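Local coordinates for protein glucosidase 2 subunit beta (Schizosaccharomyces pombe, PDB 4XQM) that recognises mannose-rich N-glycans through its lectin (MRH) domain, as the beta subunit of the endoplasmic reticulum enzyme that trims glucose from immature glycoproteins, at residues 35-40 and 45-50; 8-13 and 17-22. All blocks are in the same frame, centred on the assembly; numbering follows the deposited sequence.

Contact 2 and contact 1 are two hairpins of the MRH lectin domain, set in series along the chain. Contact 2 pairs strands 8-13 and 16-21, the first hairpin; contact 1 pairs strands 31-40 and 43-48, a later one, and strand 25-28 lies between the two in the order of the sheet. Their centres are about 15 Å apart, yet they touch: Tyr46 OH of contact 1 lies 2.8 Å from Val21 O of contact 2, a probable hydrogen bond. Bound mannose is close to contact 2, about 5 Å from the side chain of Tyr18, and more remote from contact 1, about 14 Å from that of Tyr46.

Contact 1: residues 35-40 and 45-50; sequences NFASQE and KYENGQ
Phe36 and Tyr46 face each other as a non-hydrogen-bonded pair in the antiparallel hairpin of strands 31-40 and 43-48, and their rings form an edge-to-face stack. Phe36 presents its edge, with CD1 above one face of the tyrosine and displaced toward the rim; the centroids are 5.8 Å apart and the planes meet at 72°. Phe36 reaches this position with CG anti to the backbone N (chi1 175°), whereas Tyr46 CG is anti to its own carbonyl carbon (chi1 -71°), which carries CD2 to 3.3 Å from Phe36 N. The buried Tyr46 turns its hydroxyl to Val21, and Tyr23 adds a second edge-to-face partner for Phe36. At the Asn35 end of the pairing, a water joins Asn35 ND2 to Asn48 OD1.

Just beyond the aromatic pair the register slips by one residue in a classic beta bulge: Ala37 and Ser38 both face Lys45. Ala37 N donates to Lys45 O at 2.8 Å, while Ser38 N reaches the same oxygen only weakly, at 3.4 Å. The bulge places Ala37 CB against the Glu47 carboxylate, 3.6 Å from CD. Nearby, Ser38 OG lies alongside the aliphatic part of Lys45, whose extended chain then leads away. Over the bulge, a second water donates to Glu47 OE2 at 2.7 Å and hydrogen-bonds with Ser38 OG at 2.6 Å.

Contact 2: residues 8-13 and 17-22; sequences ETKREI and TYKVVF
Residues 8-13 and 17-21 run antiparallel, the axes of these segments 4.6 Å apart at the closest and inclined at 159°, in an unbroken register from Glu8 opposite Val21 to Glu12 opposite Thr17. Reciprocal N-H to O=C bonds join Thr9 with Val20 and Arg11 with Tyr18, while Lys10 CA makes a CA-H...O contact with Tyr18 O at 3.1 Å.

The face bearing Glu8, Lys10 and Lys19 is a patch of long chains. Lys19, from the opposite strand, touches both of the others: its CD lies 3.7 Å from Glu8 OE1, the two side chains crossing at a slant, and its CE lies 3.7 Å from Lys10 CD. The lysines travel side by side in the same direction, both bent at chi3, and make contact through methylenes while Lys10 NZ and Lys19 NZ remain 6.0 Å apart.

This is the first hairpin of the MRH domain, and its other face turns inward: Thr9, Ile13 and Tyr18 pack on strand 71-77, while Thr9 and Val20 also touch Met87. Tyr18 CG sits anti to the carbonyl carbon (chi1 -75°), which swings the ring so that CE2 lies 3.9 Å from Ile13 CB and its edge meets Arg11 O and Ile13 O near the ring plane. The phenol hydroxyl is hydrogen-bonded to Gln28 NE2, so Tyr18 acts as a second-shell neighbour to a residue of the mannose pocket. Arg11, on the same face, leads away from strand 16-21 toward strand 71-77, where NH1 bonds to Ile72 O, with Ile13 CG1 above one face of its guanidinium, toward the rim. By Thr9, a water hydrogen-bonds with OG1 and donates to Val20 O, its oxygen 3.2 Å above the centre of the Phe22 ring.

Contact 1: residues 35-40 and 45-50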
# COMPACT_ATOMS: atom_id res chain seq x y z
N ASN A 35 7.43 -3.52 3.45
CA ASN A 35 8.41 -2.90 2.58
C ASN A 35 8.25 -3.47 1.19
O ASN A 35 7.89 -4.63 1.03
CB ASN A 35 9.81 -3.18 3.12
CG ASN A 35 9.90 -2.98 4.62
OD1 ASN A 35 9.38 -2.00 5.15
ND2 ASN A 35 10.54 -3.92 5.32
N PHE A 36 8.52 -2.66 0.16
CA PHE A 36 8.30 -3.12 -1.19
C PHE A 36 9.17 -4.33 -1.53
O PHE A 36 10.39 -4.28 -1.39
CB PHE A 36 8.59 -2.02 -2.22
CG PHE A 36 8.48 -2.50 -3.64
CD1 PHE A 36 7.24 -2.74 -4.22
CD2 PHE A 36 9.62 -2.75 -4.41
CE1 PHE A 36 7.13 -3.19 -5.53
CE2 PHE A 36 9.51 -3.21 -5.71
CZ PHE A 36 8.26 -3.43 -6.27
N ALA A 37 8.52 -5.39 -2.01
CA ALA A 37 9.21 -6.66 -2.29
C ALA A 37 9.24 -7.02 -3.77
O ALA A 37 10.30 -7.39 -4.29
CB ALA A 37 8.56 -7.78 -1.48
N SER A 38 8.09 -6.94 -4.44
CA SER A 38 7.99 -7.36 -5.84
C SER A 38 6.79 -6.72 -6.53
O SER A 38 5.88 -6.19 -5.88
CB SER A 38 7.88 -8.88 -5.93
OG SER A 38 6.69 -9.32 -5.30
N GLN A 39 6.79 -6.78 -7.86
CA GLN A 39 5.65 -6.29 -8.63
C GLN A 39 5.33 -7.23 -9.77
O GLN A 39 6.24 -7.70 -10.47
CB GLN A 39 5.90 -4.88 -9.16
CG GLN A 39 4.73 -4.32 -9.96
CD GLN A 39 4.98 -2.90 -10.44
OE1 GLN A 39 5.99 -2.30 -10.09
NE2 GLN A 39 4.04 -2.36 -11.22
N GLU A 40 4.04 -7.52 -9.94
CA GLU A 40 3.57 -8.29 -11.07
C GLU A 40 2.41 -7.51 -11.67
O GLU A 40 1.38 -7.31 -11.01
CB GLU A 40 3.09 -9.69 -10.63
CG GLU A 40 2.59 -10.54 -11.79
CD GLU A 40 1.46 -11.49 -11.38
OE1 GLU A 40 1.49 -12.03 -10.25
OE2 GLU A 40 0.53 -11.68 -12.20
N LYS A 45 3.62 -5.84 -4.22
CA LYS A 45 3.59 -6.55 -2.96
C LYS A 45 4.55 -5.92 -1.96
O LYS A 45 5.74 -5.78 -2.25
CB LYS A 45 3.93 -8.04 -3.15
CG LYS A 45 2.90 -8.78 -3.98
CD LYS A 45 3.24 -10.27 -4.08
CE LYS A 45 2.16 -11.03 -4.84
NZ LYS A 45 2.22 -12.49 -4.52
N TYR A 46 4.01 -5.57 -0.80
CA TYR A 46 4.81 -5.06 0.31
C TYR A 46 4.80 -6.12 1.41
O TYR A 46 3.74 -6.65 1.76
CB TYR A 46 4.22 -3.74 0.83
CG TYR A 46 4.38 -2.55 -0.09
CD1 TYR A 46 3.56 -2.39 -1.21
CD2 TYR A 46 5.35 -1.58 0.16
CE1 TYR A 46 3.71 -1.29 -2.05
CE2 TYR A 46 5.50 -0.48 -0.67
CZ TYR A 46 4.68 -0.34 -1.77
OH TYR A 46 4.85 0.76 -2.58
N GLU A 47 5.97 -6.43 1.97
CA GLU A 47 6.11 -7.58 2.88
C GLU A 47 6.88 -7.24 4.15
O GLU A 47 7.50 -6.17 4.25
CB GLU A 47 6.77 -8.75 2.13
CG GLU A 47 5.99 -9.19 0.91
CD GLU A 47 6.65 -10.32 0.15
OE1 GLU A 47 7.76 -10.75 0.55
OE2 GLU A 47 6.06 -10.78 -0.85
N ASN A 48 6.84 -8.16 5.12
CA ASN A 48 7.65 -8.07 6.33
C ASN A 48 7.39 -6.84 7.19
O ASN A 48 8.32 -6.22 7.71
CB ASN A 48 9.15 -8.17 6.01
CG ASN A 48 9.44 -9.20 4.94
OD1 ASN A 48 10.08 -8.89 3.93
ND2 ASN A 48 8.96 -10.42 5.14
N GLY A 49 6.12 -6.50 7.35
CA GLY A 49 5.73 -5.41 8.22
C GLY A 49 5.79 -5.81 9.69
O GLY A 49 6.28 -6.90 10.03
N GLN A 50 5.27 -4.94 10.55
CA GLN A 50 5.32 -5.13 11.99
C GLN A 50 4.53 -6.35 12.45
O GLN A 50 3.53 -6.73 11.82
CB GLN A 50 4.80 -3.87 12.70
CG GLN A 50 4.80 -3.97 14.23
CD GLN A 50 4.26 -2.72 14.93
OE1 GLN A 50 3.27 -2.77 15.66
NE2 GLN A 50 4.95 -1.60 14.72
O HOH W 1 11.35 -6.35 3.68
O HOH W 2 7.12 -11.03 -3.37

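Contact 2: residues 8-13 and 17-22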
# COMPACT_ATOMS: atom_id res chain seq x y z
N GLU A 8 4.19 9.53 -2.67
CA GLU A 8 3.38 9.23 -1.48
C GLU A 8 1.90 9.59 -1.66
O GLU A 8 1.57 10.68 -2.13
CB GLU A 8 3.94 10.00 -0.27
CG GLU A 8 3.04 10.00 0.96
CD GLU A 8 3.58 10.91 2.05
OE1 GLU A 8 4.72 10.67 2.52
OE2 GLU A 8 2.87 11.87 2.43
N THR A 9 1.02 8.67 -1.26
CA THR A 9 -0.42 8.95 -1.21
C THR A 9 -0.92 8.62 0.20
O THR A 9 -0.56 7.58 0.76
CB THR A 9 -1.18 8.09 -2.23
OG1 THR A 9 -0.61 8.29 -3.54
CG2 THR A 9 -2.65 8.46 -2.27
N LYS A 10 -1.73 9.50 0.77
CA LYS A 10 -2.26 9.30 2.11
C LYS A 10 -3.78 9.39 2.11
O LYS A 10 -4.38 10.15 1.34
CB LYS A 10 -1.71 10.35 3.09
CG LYS A 10 -0.21 10.26 3.37
CD LYS A 10 0.19 11.34 4.38
CE LYS A 10 -0.52 12.66 4.08
NZ LYS A 10 -0.14 13.77 4.99
N ARG A 11 -4.41 8.60 2.98
CA ARG A 11 -5.84 8.74 3.21
C ARG A 11 -6.18 8.25 4.61
O ARG A 11 -5.68 7.20 5.06
CB ARG A 11 -6.66 7.95 2.18
CG ARG A 11 -8.17 8.11 2.38
CD ARG A 11 -8.98 7.42 1.30
NE ARG A 11 -10.41 7.39 1.65
CZ ARG A 11 -11.30 6.59 1.09
NH1 ARG A 11 -10.92 5.74 0.15
NH2 ARG A 11 -12.57 6.62 1.49
N GLU A 12 -7.04 9.00 5.29
CA GLU A 12 -7.57 8.53 6.56
C GLU A 12 -8.76 7.62 6.31
O GLU A 12 -9.73 8.01 5.65
CB GLU A 12 -7.97 9.68 7.48
CG GLU A 12 -8.47 9.20 8.84
CD GLU A 12 -9.99 9.02 8.88
OE1 GLU A 12 -10.71 9.99 8.55
OE2 GLU A 12 -10.47 7.91 9.23
N ILE A 13 -8.67 6.39 6.83
CA ILE A 13 -9.75 5.42 6.78
C ILE A 13 -9.95 4.79 8.16
O ILE A 13 -9.01 4.22 8.72
CB ILE A 13 -9.46 4.30 5.75
CG1 ILE A 13 -9.36 4.89 4.33
CG2 ILE A 13 -10.53 3.21 5.80
CD1 ILE A 13 -8.79 3.90 3.29
N THR A 17 -4.38 6.69 9.55
CA THR A 17 -3.78 7.36 8.40
C THR A 17 -2.98 6.33 7.61
O THR A 17 -1.91 5.88 8.04
CB THR A 17 -2.87 8.53 8.81
OG1 THR A 17 -3.64 9.52 9.50
CG2 THR A 17 -2.28 9.15 7.57
N TYR A 18 -3.49 5.95 6.44
CA TYR A 18 -2.76 5.04 5.57
C TYR A 18 -1.86 5.85 4.66
O TYR A 18 -2.26 6.88 4.12
CB TYR A 18 -3.73 4.19 4.74
CG TYR A 18 -4.39 3.09 5.53
CD1 TYR A 18 -3.73 1.88 5.78
CD2 TYR A 18 -5.67 3.25 6.05
CE1 TYR A 18 -4.34 0.87 6.52
CE2 TYR A 18 -6.29 2.23 6.78
CZ TYR A 18 -5.63 1.05 7.00
OH TYR A 18 -6.23 0.04 7.73
N LYS A 19 -0.63 5.37 4.49
CA LYS A 19 0.36 6.05 3.67
C LYS A 19 1.04 5.02 2.80
O LYS A 19 1.68 4.09 3.30
CB LYS A 19 1.37 6.76 4.55
CG LYS A 19 2.50 7.44 3.82
CD LYS A 19 3.40 8.13 4.85
CE LYS A 19 2.57 8.88 5.90
NZ LYS A 19 3.38 9.39 7.04
N VAL A 20 0.87 5.18 1.48
CA VAL A 20 1.55 4.31 0.52
C VAL A 20 2.64 5.12 -0.15
O VAL A 20 2.38 6.19 -0.70
CB VAL A 20 0.58 3.80 -0.58
CG1 VAL A 20 1.35 3.00 -1.63
CG2 VAL A 20 -0.52 2.93 0.05
N VAL A 21 3.87 4.61 -0.08
CA VAL A 21 4.98 5.20 -0.81
C VAL A 21 5.45 4.19 -1.86
O VAL A 21 5.95 3.11 -1.52
CB VAL A 21 6.13 5.59 0.12
CG1 VAL A 21 7.16 6.37 -0.67
CG2 VAL A 21 5.61 6.44 1.25
N PHE A 22 5.29 4.54 -3.14
CA PHE A 22 5.62 3.58 -4.20
C PHE A 22 7.07 3.11 -4.13
O PHE A 22 7.99 3.93 -4.01
CB PHE A 22 5.32 4.17 -5.59
CG PHE A 22 3.85 4.38 -5.88
CD1 PHE A 22 2.87 3.57 -5.31
CD2 PHE A 22 3.45 5.40 -6.75
CE1 PHE A 22 1.51 3.77 -5.60
CE2 PHE A 22 2.11 5.61 -7.04
CZ PHE A 22 1.14 4.80 -6.47
O HOH W 3 1.69 6.67 -3.75